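Local coordinates for protein shikimate dehydrogenase (Thermotoga maritima, PDB 3U62) that probably catalyses the reversible NADPH-linked reduction of 3-dehydroshikimate to shikimate, the fourth of seven steps to chorismate, precursor of the aromatic amino acids, at residues E21-A26 with E231-W236; P16-E21 with L223-Q228; R47-L50 with G55-A58; V96-S101 with I124-Q129; S194-V199 with T204-K209. One frame throughout, in Å; residues are numbered along the deposited sequence.

Contact 1 of 5, residues E21-A26 with E231-W236; sequences EYFKRA and ENLKIW
L233 meets Y22 and F23 where two helices, 15-26 of the substrate-binding domain and 222-235 from late in the chain, pack together although far apart in the sequence. The nearest CA atoms, those of Y22 and L233, are 10.4 Å apart, so side chains alone bridge the gap. Y22 sends its ring straight across: CG lies anti to the backbone N (chi1 167°), and the phenol meets L233 arriving from the other direction. L233 CD1 sits over one ring face, 3.9 Å from the centroid and 20° off the normal, which makes a CH-pi contact displaced to the hydroxyl end; its closest ring atom is Y22 CZ at 3.7 Å. The second methyl, L233 CD2, reaches Y22 CE2 at 3.8 Å, so both leucine methyls touch the outer part of the ring. The phenol oxygen is held by I238 O and D240 N, just beyond helix 222-235. Were Y22 an alanine, L233 CD1 would probably face a gap, and I238 O and D240 N would lose their hydroxyl partner. F23 CE2 abuts the rim of the Y22 ring in its plane, and obliquely approaches L233 CD2 at 4.1 Å.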
# COMPACT_ATOMS: atom_id res chain seq x y z
N GLU A 21 7.61 -19.44 -3.59
CA GLU A 21 6.86 -20.63 -3.16
C GLU A 21 5.68 -20.86 -4.11
O GLU A 21 5.38 -21.99 -4.48
CB GLU A 21 6.36 -20.49 -1.72
CG GLU A 21 5.71 -21.75 -1.15
CD GLU A 21 5.07 -21.55 0.23
OE1 GLU A 21 5.00 -20.40 0.71
OE2 GLU A 21 4.64 -22.56 0.83
N TYR A 22 5.02 -19.76 -4.49
CA TYR A 22 3.89 -19.79 -5.41
C TYR A 22 4.30 -20.35 -6.78
O TYR A 22 3.62 -21.23 -7.31
CB TYR A 22 3.28 -18.40 -5.55
CG TYR A 22 2.32 -18.25 -6.71
CD1 TYR A 22 0.98 -18.60 -6.58
CD2 TYR A 22 2.76 -17.75 -7.94
CE1 TYR A 22 0.10 -18.47 -7.65
CE2 TYR A 22 1.89 -17.62 -9.01
CZ TYR A 22 0.57 -17.98 -8.86
OH TYR A 22 -0.30 -17.84 -9.91
N PHE A 23 5.39 -19.84 -7.33
CA PHE A 23 5.90 -20.31 -8.62
C PHE A 23 6.24 -21.80 -8.58
O PHE A 23 5.90 -22.54 -9.51
CB PHE A 23 7.12 -19.51 -9.09
CG PHE A 23 6.84 -18.05 -9.37
CD1 PHE A 23 7.79 -17.08 -9.06
CD2 PHE A 23 5.63 -17.65 -9.95
CE1 PHE A 23 7.55 -15.74 -9.32
CE2 PHE A 23 5.38 -16.30 -10.20
CZ PHE A 23 6.34 -15.35 -9.89
N LYS A 24 6.90 -22.23 -7.51
CA LYS A 24 7.29 -23.63 -7.35
C LYS A 24 6.07 -24.54 -7.25
O LYS A 24 6.02 -25.59 -7.89
CB LYS A 24 8.20 -23.82 -6.13
CG LYS A 24 8.84 -25.20 -6.05
CD LYS A 24 9.72 -25.36 -4.82
CE LYS A 24 10.17 -26.80 -4.66
NZ LYS A 24 11.14 -26.96 -3.53
N ARG A 25 5.08 -24.14 -6.44
CA ARG A 25 3.85 -24.91 -6.26
C ARG A 25 3.04 -25.00 -7.56
O ARG A 25 2.38 -26.00 -7.82
CB ARG A 25 3.02 -24.32 -5.12
CG ARG A 25 1.69 -25.01 -4.83
CD ARG A 25 1.86 -26.44 -4.36
NE ARG A 25 0.56 -27.11 -4.24
CZ ARG A 25 -0.10 -27.67 -5.25
NH1 ARG A 25 0.39 -27.66 -6.48
NH2 ARG A 25 -1.28 -28.24 -5.03
N ALA A 26 3.11 -23.94 -8.37
CA ALA A 26 2.38 -23.89 -9.65
C ALA A 26 3.12 -24.60 -10.79
O ALA A 26 2.57 -24.77 -11.88
CB ALA A 26 2.07 -22.45 -10.02
N GLU A 231 -3.51 -9.15 -8.10
CA GLU A 231 -3.59 -8.27 -9.27
C GLU A 231 -2.27 -8.24 -10.05
O GLU A 231 -2.28 -8.23 -11.28
CB GLU A 231 -4.01 -6.85 -8.85
CG GLU A 231 -4.48 -5.95 -10.00
CD GLU A 231 -5.86 -6.30 -10.53
OE1 GLU A 231 -6.63 -6.99 -9.81
OE2 GLU A 231 -6.17 -5.88 -11.68
N ASN A 232 -1.15 -8.23 -9.32
CA ASN A 232 0.18 -8.30 -9.94
C ASN A 232 0.32 -9.52 -10.84
O ASN A 232 0.77 -9.41 -11.98
CB ASN A 232 1.28 -8.37 -8.87
CG ASN A 232 1.39 -7.11 -8.03
OD1 ASN A 232 0.92 -6.04 -8.42
ND2 ASN A 232 2.02 -7.23 -6.87
N LEU A 233 -0.08 -10.67 -10.31
CA LEU A 233 0.03 -11.94 -11.03
C LEU A 233 -0.89 -11.99 -12.25
O LEU A 233 -0.54 -12.61 -13.26
CB LEU A 233 -0.24 -13.12 -10.09
CG LEU A 233 0.79 -13.38 -8.99
CD1 LEU A 233 0.25 -14.36 -7.98
CD2 LEU A 233 2.12 -13.89 -9.56
N LYS A 234 -2.05 -11.35 -12.15
CA LYS A 234 -2.97 -11.24 -13.28
C LYS A 234 -2.37 -10.38 -14.39
O LYS A 234 -2.45 -10.74 -15.57
CB LYS A 234 -4.33 -10.67 -12.84
CG LYS A 234 -5.18 -11.64 -12.03
CD LYS A 234 -6.51 -11.01 -11.65
CE LYS A 234 -7.35 -11.94 -10.80
NZ LYS A 234 -8.69 -11.37 -10.51
N ILE A 235 -1.77 -9.25 -14.01
CA ILE A 235 -1.08 -8.37 -14.95
C ILE A 235 0.08 -9.10 -15.64
O ILE A 235 0.28 -8.97 -16.85
CB ILE A 235 -0.60 -7.07 -14.26
CG1 ILE A 235 -1.80 -6.17 -13.94
CG2 ILE A 235 0.41 -6.31 -15.13
CD1 ILE A 235 -1.49 -5.01 -13.02
N TRP A 236 0.83 -9.88 -14.86
CA TRP A 236 1.97 -10.63 -15.37
C TRP A 236 1.57 -11.88 -16.17
O TRP A 236 2.42 -12.54 -16.77
CB TRP A 236 2.93 -10.99 -14.23
CG TRP A 236 3.58 -9.80 -13.58
CD1 TRP A 236 3.84 -8.59 -14.16
CD2 TRP A 236 4.08 -9.70 -12.23
NE1 TRP A 236 4.46 -7.75 -13.26
CE2 TRP A 236 4.62 -8.41 -12.08
CE3 TRP A 236 4.12 -10.59 -11.14
CZ2 TRP A 236 5.19 -7.97 -10.87
CZ3 TRP A 236 4.69 -10.16 -9.95
CH2 TRP A 236 5.22 -8.86 -9.83

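Contact 2 of 5, residues P16-E21 with L223-Q228; sequences PRLYNE and LMFYYQ
The F225 ring takes L18 CD1 obliquely, with the methyl 3.6 Å from F225 CE2. Across the same gap the Y19 ring and the Q228 amide stand at 73° to one another, while Y32 stacks on the Y19 ring and F248 meets it edge-to-face. Y19 OH and Q228 NE2 are joined through a water. It lies 2.8 Å from Y19 OH and accepts from Q228 NE2 at 2.9 Å. Q228 is folded back to do this: CG sits between the backbone N and carbonyl carbon (chi1 67°), and a bend at chi2 brings NE2 within 3.1 Å of F225 O. That bond uses a lone pair in the carbonyl plane, but the N-H...O angle of 141° shows it is bent. N232 ND2 binds both Y19 OH and Q228 OE1, fixing the amide's orientation. With a leucine at Q228, the water, F225 O and N232 would each probably lack a partner. The paired helices, 15-26 and 222-235, border the probable shikimate site: F225 lies close to S15 and Q228 touches N83, both predicted shikimate-binding residues.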
# COMPACT_ATOMS: atom_id res chain seq x y z
N PRO A 16 9.60 -11.98 -1.82
CA PRO A 16 10.35 -13.05 -2.50
C PRO A 16 9.97 -14.47 -2.08
O PRO A 16 9.74 -15.31 -2.94
CB PRO A 16 11.80 -12.74 -2.14
CG PRO A 16 11.82 -11.27 -1.93
CD PRO A 16 10.50 -10.95 -1.28
N ARG A 17 9.89 -14.73 -0.77
CA ARG A 17 9.56 -16.07 -0.28
C ARG A 17 8.19 -16.54 -0.77
O ARG A 17 8.02 -17.70 -1.15
CB ARG A 17 9.63 -16.14 1.26
CG ARG A 17 8.58 -15.28 1.95
CD ARG A 17 8.39 -15.61 3.42
NE ARG A 17 7.34 -14.77 3.99
CZ ARG A 17 7.21 -14.48 5.28
NH1 ARG A 17 8.07 -14.96 6.17
NH2 ARG A 17 6.21 -13.70 5.69
N LEU A 18 7.22 -15.63 -0.78
CA LEU A 18 5.84 -15.95 -1.16
C LEU A 18 5.68 -16.20 -2.66
O LEU A 18 5.09 -17.21 -3.05
CB LEU A 18 4.86 -14.88 -0.67
CG LEU A 18 4.48 -14.98 0.81
CD1 LEU A 18 3.98 -13.64 1.31
CD2 LEU A 18 3.43 -16.07 1.04
N TYR A 19 6.20 -15.29 -3.48
CA TYR A 19 6.12 -15.47 -4.93
C TYR A 19 6.91 -16.70 -5.39
O TYR A 19 6.44 -17.44 -6.26
CB TYR A 19 6.60 -14.22 -5.68
CG TYR A 19 5.65 -13.05 -5.64
CD1 TYR A 19 5.73 -12.10 -4.62
CD2 TYR A 19 4.69 -12.86 -6.64
CE1 TYR A 19 4.87 -11.00 -4.58
CE2 TYR A 19 3.82 -11.77 -6.61
CZ TYR A 19 3.92 -10.84 -5.58
OH TYR A 19 3.07 -9.76 -5.54
N ASN A 20 8.09 -16.92 -4.82
CA ASN A 20 8.90 -18.09 -5.16
C ASN A 20 8.26 -19.41 -4.76
O ASN A 20 8.35 -20.40 -5.50
CB ASN A 20 10.31 -17.98 -4.57
CG ASN A 20 11.18 -16.99 -5.31
OD1 ASN A 20 11.18 -16.95 -6.55
ND2 ASN A 20 11.92 -16.18 -4.57
N GLU A 21 7.61 -19.44 -3.59
CA GLU A 21 6.86 -20.63 -3.16
C GLU A 21 5.68 -20.86 -4.11
O GLU A 21 5.38 -21.99 -4.48
CB GLU A 21 6.36 -20.49 -1.72
CG GLU A 21 5.71 -21.75 -1.15
CD GLU A 21 5.07 -21.55 0.23
OE1 GLU A 21 5.00 -20.40 0.71
OE2 GLU A 21 4.64 -22.56 0.83
N LEU A 223 -4.44 -8.09 4.10
CA LEU A 223 -5.45 -8.23 3.05
C LEU A 223 -5.10 -7.42 1.81
O LEU A 223 -5.22 -7.91 0.68
CB LEU A 223 -6.84 -7.83 3.56
CG LEU A 223 -7.69 -8.87 4.30
CD1 LEU A 223 -8.88 -8.19 4.97
CD2 LEU A 223 -8.18 -9.98 3.35
N MET A 224 -4.66 -6.18 2.02
CA MET A 224 -4.19 -5.30 0.95
C MET A 224 -3.04 -5.96 0.19
O MET A 224 -3.02 -5.94 -1.04
CB MET A 224 -3.76 -3.95 1.52
CG MET A 224 -3.27 -2.94 0.49
SD MET A 224 -2.64 -1.44 1.28
CE MET A 224 -1.99 -0.56 -0.14
N PHE A 225 -2.09 -6.53 0.93
CA PHE A 225 -0.96 -7.24 0.34
C PHE A 225 -1.41 -8.43 -0.50
O PHE A 225 -0.94 -8.62 -1.63
CB PHE A 225 0.04 -7.70 1.41
CG PHE A 225 1.16 -8.53 0.85
CD1 PHE A 225 2.30 -7.91 0.33
CD2 PHE A 225 1.08 -9.92 0.83
CE1 PHE A 225 3.34 -8.67 -0.20
CE2 PHE A 225 2.12 -10.68 0.30
CZ PHE A 225 3.25 -10.06 -0.22
N TYR A 226 -2.32 -9.22 0.06
CA TYR A 226 -2.89 -10.40 -0.60
C TYR A 226 -3.51 -10.03 -1.95
O TYR A 226 -3.21 -10.66 -2.96
CB TYR A 226 -3.94 -11.03 0.32
CG TYR A 226 -4.63 -12.28 -0.20
CD1 TYR A 226 -4.06 -13.54 -0.01
CD2 TYR A 226 -5.86 -12.20 -0.84
CE1 TYR A 226 -4.70 -14.69 -0.47
CE2 TYR A 226 -6.51 -13.34 -1.31
CZ TYR A 226 -5.92 -14.59 -1.12
OH TYR A 226 -6.55 -15.72 -1.58
N TYR A 227 -4.35 -9.00 -1.95
CA TYR A 227 -5.09 -8.64 -3.16
C TYR A 227 -4.26 -7.87 -4.20
O TYR A 227 -4.53 -7.99 -5.40
CB TYR A 227 -6.38 -7.89 -2.82
CG TYR A 227 -7.45 -8.78 -2.23
CD1 TYR A 227 -7.91 -8.59 -0.93
CD2 TYR A 227 -8.01 -9.82 -2.97
CE1 TYR A 227 -8.89 -9.40 -0.38
CE2 TYR A 227 -9.00 -10.64 -2.44
CZ TYR A 227 -9.44 -10.42 -1.14
OH TYR A 227 -10.41 -11.23 -0.61
N GLN A 228 -3.27 -7.10 -3.76
CA GLN A 228 -2.35 -6.46 -4.71
C GLN A 228 -1.48 -7.51 -5.40
O GLN A 228 -1.20 -7.39 -6.60
CB GLN A 228 -1.53 -5.32 -4.09
CG GLN A 228 -0.51 -5.70 -3.02
CD GLN A 228 0.85 -6.11 -3.58
OE1 GLN A 228 1.35 -5.52 -4.54
NE2 GLN A 228 1.46 -7.12 -2.97
O HOH W 1 4.13 -7.84 -3.80

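Contact 3 of 5, residues R47-L50 with G55-A58; sequences RRIL and GFNA
I49 CG2 rests over one face of the F56 ring, 3.9 Å from its centroid and 19° off the normal, a CH-pi contact. The methyl is displaced to one side of the ring, over F56 CD2 and CE2, both 3.8 Å from I49 CG2. L50 takes a different approach: its CD2 lies at the ring edge, near the plane, 4.0 Å from F56 CE2. F56 reaches them with CG tucked between its backbone N and carbonyl carbon (chi1 56°), at a nearly fully extended point of the strand. I49 presents the CG2 branch because that methyl is anti to the backbone N, while its other branch turns off and sets CD1 against a face of the R48 guanidinium. Further out, backbone bonds between F56 and V85 tie strand 55-58 to strand 84-86, and the side chains of C4, I6 and V85 also touch F56. On the helix, R48 forms salt bridges with E35 and E52. Helix 42-52 is therefore seated on the mixed sheet of the substrate-binding domain by apolar contacts alone across these segments; R48 finds its charged partners outside the interface, so the fit here is one of apolar shape.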
# COMPACT_ATOMS: atom_id res chain seq x y z
N ARG A 47 17.96 1.42 -14.76
CA ARG A 47 18.18 1.02 -16.15
C ARG A 47 18.61 -0.44 -16.25
O ARG A 47 18.19 -1.16 -17.16
CB ARG A 47 19.19 1.96 -16.82
CG ARG A 47 18.69 3.40 -16.91
CD ARG A 47 19.79 4.39 -17.26
NE ARG A 47 19.38 5.76 -16.93
CZ ARG A 47 18.74 6.59 -17.75
NH1 ARG A 47 18.43 6.20 -18.99
NH2 ARG A 47 18.40 7.80 -17.34
N ARG A 48 19.43 -0.88 -15.29
CA ARG A 48 19.82 -2.28 -15.15
C ARG A 48 18.61 -3.17 -14.85
O ARG A 48 18.46 -4.25 -15.43
CB ARG A 48 20.88 -2.40 -14.04
CG ARG A 48 21.36 -3.82 -13.76
CD ARG A 48 22.34 -3.87 -12.59
NE ARG A 48 21.73 -3.51 -11.31
CZ ARG A 48 21.11 -4.37 -10.50
NH1 ARG A 48 21.01 -5.65 -10.81
NH2 ARG A 48 20.59 -3.92 -9.35
N ILE A 49 17.76 -2.71 -13.93
CA ILE A 49 16.54 -3.42 -13.53
C ILE A 49 15.61 -3.62 -14.72
O ILE A 49 15.06 -4.72 -14.91
CB ILE A 49 15.79 -2.66 -12.39
CG1 ILE A 49 16.67 -2.51 -11.14
CG2 ILE A 49 14.44 -3.35 -12.05
CD1 ILE A 49 17.23 -3.81 -10.58
N LEU A 50 15.43 -2.57 -15.52
CA LEU A 50 14.55 -2.62 -16.69
C LEU A 50 15.04 -3.60 -17.75
O LEU A 50 14.23 -4.14 -18.51
CB LEU A 50 14.39 -1.22 -17.30
CG LEU A 50 13.60 -0.18 -16.49
CD1 LEU A 50 13.85 1.22 -17.03
CD2 LEU A 50 12.11 -0.49 -16.45
N GLY A 55 9.40 -8.02 -15.18
CA GLY A 55 8.53 -7.16 -14.40
C GLY A 55 9.05 -7.04 -12.99
O GLY A 55 9.99 -7.75 -12.60
N PHE A 56 8.46 -6.14 -12.21
CA PHE A 56 8.85 -5.96 -10.82
C PHE A 56 7.83 -5.15 -10.04
O PHE A 56 6.99 -4.44 -10.61
CB PHE A 56 10.24 -5.32 -10.70
CG PHE A 56 10.39 -4.00 -11.41
CD1 PHE A 56 10.16 -2.80 -10.75
CD2 PHE A 56 10.80 -3.96 -12.74
CE1 PHE A 56 10.31 -1.58 -11.40
CE2 PHE A 56 10.95 -2.74 -13.41
CZ PHE A 56 10.71 -1.55 -12.74
N ASN A 57 7.90 -5.27 -8.72
CA ASN A 57 7.17 -4.40 -7.83
C ASN A 57 8.07 -3.28 -7.33
O ASN A 57 9.28 -3.45 -7.21
CB ASN A 57 6.59 -5.18 -6.65
CG ASN A 57 5.43 -6.07 -7.05
OD1 ASN A 57 4.44 -5.61 -7.63
ND2 ASN A 57 5.53 -7.36 -6.74
N ALA A 58 7.46 -2.13 -7.05
CA ALA A 58 8.17 -1.01 -6.46
C ALA A 58 7.48 -0.65 -5.15
O ALA A 58 6.25 -0.57 -5.09
CB ALA A 58 8.17 0.18 -7.40

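Contact 4 of 5, residues V96-S101 with I124-Q129; sequences VGVVKS and IYALLQ
Apolar packing carries this contact between helix 94-101 and helix 118-129, the latter following the predicted NADP-binding glycine-rich turn. A126 CB points at helix 94-101 and fits between two consecutive valines, V98 and V99. V98 CG1 comes within 3.8 Å of A126 CB, and V99 CG2 approaches the same methyl at 3.7 Å. The two valines use different branches: CG1 of V98 is anti to its backbone N, whereas CG2 of V99 is anti to its carbonyl carbon. With so small a residue at the meeting point, the backbones draw close, the CA atoms of V99 and A126 being 5.7 Å apart. Among polar groups, S101 OG donates back to V98 O at 2.7 Å, tilted 26° from the carbonyl plane. That hydroxyl also bonds Y197 OH, linking this helix to strand 195-198. Beyond the pair, V98 touches M224 of helix 222-235, and L127 packs on I135 of the Rossmann sheet. No hydrogen bond crosses between the two segments, so their approach rests on methyl packing made possible by the small A126.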
# COMPACT_ATOMS: atom_id res chain seq x y z
N VAL A 96 -6.29 -1.32 -5.82
CA VAL A 96 -7.07 -2.55 -6.00
C VAL A 96 -7.02 -3.37 -4.71
O VAL A 96 -8.04 -3.90 -4.27
CB VAL A 96 -6.55 -3.39 -7.20
CG1 VAL A 96 -7.18 -4.78 -7.22
CG2 VAL A 96 -6.82 -2.66 -8.51
N GLY A 97 -5.83 -3.46 -4.12
CA GLY A 97 -5.64 -4.13 -2.83
C GLY A 97 -6.52 -3.55 -1.74
O GLY A 97 -7.09 -4.29 -0.94
N VAL A 98 -6.64 -2.22 -1.72
CA VAL A 98 -7.46 -1.52 -0.72
C VAL A 98 -8.95 -1.79 -0.93
O VAL A 98 -9.66 -2.16 0.02
CB VAL A 98 -7.17 0.00 -0.69
CG1 VAL A 98 -8.06 0.70 0.34
CG2 VAL A 98 -5.71 0.27 -0.38
N VAL A 99 -9.43 -1.61 -2.16
CA VAL A 99 -10.84 -1.86 -2.50
C VAL A 99 -11.24 -3.29 -2.12
O VAL A 99 -12.25 -3.49 -1.43
CB VAL A 99 -11.14 -1.59 -4.00
CG1 VAL A 99 -12.54 -2.07 -4.38
CG2 VAL A 99 -10.99 -0.11 -4.32
N LYS A 100 -10.45 -4.26 -2.56
CA LYS A 100 -10.76 -5.67 -2.31
C LYS A 100 -10.65 -6.06 -0.84
O LYS A 100 -11.39 -6.94 -0.37
CB LYS A 100 -9.92 -6.58 -3.21
CG LYS A 100 -10.32 -6.52 -4.68
CD LYS A 100 -9.82 -7.72 -5.49
CE LYS A 100 -10.61 -8.99 -5.17
NZ LYS A 100 -12.16 -8.73 -5.27
N SER A 101 -9.74 -5.42 -0.11
CA SER A 101 -9.59 -5.66 1.33
C SER A 101 -10.82 -5.21 2.12
O SER A 101 -11.08 -5.71 3.22
CB SER A 101 -8.34 -4.96 1.88
OG SER A 101 -8.52 -3.56 1.96
N ILE A 124 -6.56 6.96 -1.11
CA ILE A 124 -7.51 8.02 -1.48
C ILE A 124 -8.25 7.67 -2.78
O ILE A 124 -9.48 7.80 -2.84
CB ILE A 124 -6.82 9.41 -1.61
CG1 ILE A 124 -6.23 9.84 -0.26
CG2 ILE A 124 -7.81 10.47 -2.11
CD1 ILE A 124 -5.09 10.85 -0.37
N TYR A 125 -7.51 7.22 -3.79
CA TYR A 125 -8.10 6.79 -5.05
C TYR A 125 -9.13 5.68 -4.83
O TYR A 125 -10.23 5.73 -5.38
CB TYR A 125 -7.02 6.32 -6.03
CG TYR A 125 -7.53 6.01 -7.42
CD1 TYR A 125 -7.59 6.99 -8.41
CD2 TYR A 125 -7.94 4.71 -7.76
CE1 TYR A 125 -8.05 6.70 -9.69
CE2 TYR A 125 -8.40 4.42 -9.03
CZ TYR A 125 -8.46 5.41 -9.99
OH TYR A 125 -8.92 5.12 -11.26
N ALA A 126 -8.76 4.69 -4.01
CA ALA A 126 -9.64 3.58 -3.67
C ALA A 126 -10.92 4.06 -2.99
O ALA A 126 -12.02 3.64 -3.35
CB ALA A 126 -8.92 2.58 -2.80
N LEU A 127 -10.77 4.95 -2.01
CA LEU A 127 -11.91 5.51 -1.28
C LEU A 127 -12.86 6.27 -2.19
O LEU A 127 -14.08 6.12 -2.09
CB LEU A 127 -11.43 6.43 -0.14
CG LEU A 127 -10.72 5.78 1.05
CD1 LEU A 127 -9.98 6.84 1.86
CD2 LEU A 127 -11.67 4.99 1.94
N LEU A 128 -12.30 7.08 -3.10
CA LEU A 128 -13.10 7.82 -4.06
C LEU A 128 -13.84 6.90 -5.03
O LEU A 128 -14.97 7.20 -5.44
CB LEU A 128 -12.23 8.83 -4.83
CG LEU A 128 -11.73 10.04 -4.04
CD1 LEU A 128 -10.65 10.77 -4.82
CD2 LEU A 128 -12.86 11.00 -3.68
N GLN A 129 -13.21 5.79 -5.39
CA GLN A 129 -13.84 4.77 -6.23
C GLN A 129 -14.98 4.06 -5.51
O GLN A 129 -15.90 3.54 -6.13
CB GLN A 129 -12.81 3.75 -6.74
CG GLN A 129 -11.85 4.31 -7.78
CD GLN A 129 -12.56 4.88 -8.99
OE1 GLN A 129 -12.96 4.15 -9.90
NE2 GLN A 129 -12.73 6.21 -9.01

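Contact 5 of 5, residues S194-V199 with T204-K209; sequences SLVYDV and TPLVVK
Strand-to-helix packing within a beta-alpha-beta unit of the Rossmann-type NADP-binding domain brings D198 against T204 and V196 against L206. Strand 195-198 and helix 205-209 run nearly antiparallel, 156° between directions, with axes 8.7 Å apart at closest approach. The polar link is T204 OG1 donating to D198 OD2 at 2.7 Å, from 37° above the carboxylate plane. T204 is also the N-cap of the helix, its OG1 accepting weakly from V207 N at 3.3 Å. One hydroxyl therefore ties the helix start to the strand end, while D198 OD1 bonds I200 N. Apolar contacts flank this link: V196 CG1 meets L206 CG at 3.8 Å, and V207 CG2 lies 3.8 Å from D198 CB. L206 reaches inward with CG anti to its backbone N (chi1 175°). Beyond the pair, L206 also touches strand 169-172 and helix 187-190, while V207 packs on I218 of strand 217-219; the helix thus lies over the parallel sheet, spanning the strands on both sides of 195-198.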
# COMPACT_ATOMS: atom_id res chain seq x y z
N SER A 194 -15.29 3.45 13.60
CA SER A 194 -15.84 2.18 13.16
C SER A 194 -14.82 1.36 12.37
O SER A 194 -14.97 0.14 12.23
CB SER A 194 -17.12 2.38 12.34
OG SER A 194 -16.86 3.18 11.18
N LEU A 195 -13.78 2.03 11.87
CA LEU A 195 -12.71 1.37 11.13
C LEU A 195 -11.34 1.94 11.46
O LEU A 195 -11.13 3.16 11.39
CB LEU A 195 -12.97 1.45 9.62
CG LEU A 195 -11.87 0.97 8.65
CD1 LEU A 195 -11.66 -0.54 8.72
CD2 LEU A 195 -12.18 1.40 7.23
N VAL A 196 -10.42 1.06 11.83
CA VAL A 196 -9.00 1.39 11.91
C VAL A 196 -8.26 0.50 10.92
O VAL A 196 -8.30 -0.73 11.03
CB VAL A 196 -8.44 1.22 13.35
CG1 VAL A 196 -6.91 1.32 13.36
CG2 VAL A 196 -9.04 2.26 14.29
N TYR A 197 -7.61 1.13 9.95
CA TYR A 197 -6.96 0.44 8.86
C TYR A 197 -5.49 0.85 8.83
O TYR A 197 -5.17 2.03 8.83
CB TYR A 197 -7.65 0.82 7.54
CG TYR A 197 -7.31 -0.03 6.33
CD1 TYR A 197 -8.25 -0.89 5.77
CD2 TYR A 197 -6.06 0.06 5.72
CE1 TYR A 197 -7.95 -1.65 4.64
CE2 TYR A 197 -5.75 -0.70 4.60
CZ TYR A 197 -6.70 -1.55 4.07
OH TYR A 197 -6.39 -2.31 2.96
N ASP A 198 -4.61 -0.15 8.82
CA ASP A 198 -3.18 0.11 8.77
C ASP A 198 -2.59 -0.65 7.59
O ASP A 198 -2.80 -1.86 7.46
CB ASP A 198 -2.51 -0.34 10.08
CG ASP A 198 -1.19 0.37 10.34
OD1 ASP A 198 -0.45 0.67 9.38
OD2 ASP A 198 -0.88 0.62 11.53
N VAL A 199 -1.88 0.06 6.72
CA VAL A 199 -1.26 -0.57 5.55
C VAL A 199 -0.08 -1.45 5.94
O VAL A 199 0.37 -2.29 5.14
CB VAL A 199 -0.82 0.46 4.46
CG1 VAL A 199 -2.01 1.31 4.00
CG2 VAL A 199 0.33 1.34 4.96
N THR A 204 0.72 -3.21 14.72
CA THR A 204 1.31 -1.94 15.10
C THR A 204 0.65 -1.48 16.40
O THR A 204 -0.43 -1.99 16.75
CB THR A 204 1.08 -0.87 14.02
OG1 THR A 204 -0.33 -0.72 13.77
CG2 THR A 204 1.77 -1.26 12.72
N PRO A 205 1.28 -0.53 17.12
CA PRO A 205 0.62 0.04 18.29
C PRO A 205 -0.79 0.55 18.01
O PRO A 205 -1.68 0.40 18.85
CB PRO A 205 1.55 1.19 18.67
CG PRO A 205 2.90 0.72 18.25
CD PRO A 205 2.66 -0.04 16.97
N LEU A 206 -1.00 1.14 16.83
CA LEU A 206 -2.32 1.62 16.41
C LEU A 206 -3.36 0.50 16.37
O LEU A 206 -4.46 0.64 16.91
CB LEU A 206 -2.25 2.33 15.05
CG LEU A 206 -3.56 2.81 14.40
CD1 LEU A 206 -4.22 3.92 15.21
CD2 LEU A 206 -3.31 3.25 12.97
N VAL A 207 -2.99 -0.61 15.73
CA VAL A 207 -3.86 -1.79 15.61
C VAL A 207 -4.17 -2.39 16.99
O VAL A 207 -5.32 -2.70 17.29
CB VAL A 207 -3.24 -2.85 14.66
CG1 VAL A 207 -3.96 -4.19 14.77
CG2 VAL A 207 -3.25 -2.36 13.22
N VAL A 208 -3.13 -2.53 17.80
CA VAL A 208 -3.26 -3.08 19.16
C VAL A 208 -4.16 -2.20 20.03
O VAL A 208 -5.00 -2.71 20.78
CB VAL A 208 -1.86 -3.29 19.82
CG1 VAL A 208 -2.00 -3.70 21.28
CG2 VAL A 208 -1.06 -4.33 19.05
N LYS A 209 -3.99 -0.88 19.92
CA LYS A 209 -4.82 0.08 20.66
C LYS A 209 -6.28 -0.01 20.23
O LYS A 209 -7.18 -0.01 21.07
CB LYS A 209 -4.31 1.51 20.45
CG LYS A 209 -4.88 2.55 21.42
CD LYS A 209 -3.91 2.88 22.54
CE LYS A 209 -4.03 1.93 23.72
NZ LYS A 209 -3.05 2.25 24.80

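In the fold
All five contacts are buried, yet their chemistry differs with place. Contacts 1 and 2 hold the same two helices, 15-26 and 222-235, their centres 9 Å apart; the first is apolar, whereas the second, nearer the predicted shikimate site, includes a water bridge. N232, from the 231-236 segment of contact 1, is the polar tie between them. Contact 3 belongs to the substrate-binding domain, and contact 5 to the nucleotide-binding domain, about 32 Å away between centres. Contact 5 alone has a direct hydrogen bond between its segments. Contact 4, purely apolar across its helices and about 10 Å from the chain centre, touches contacts 1, 2 and 5.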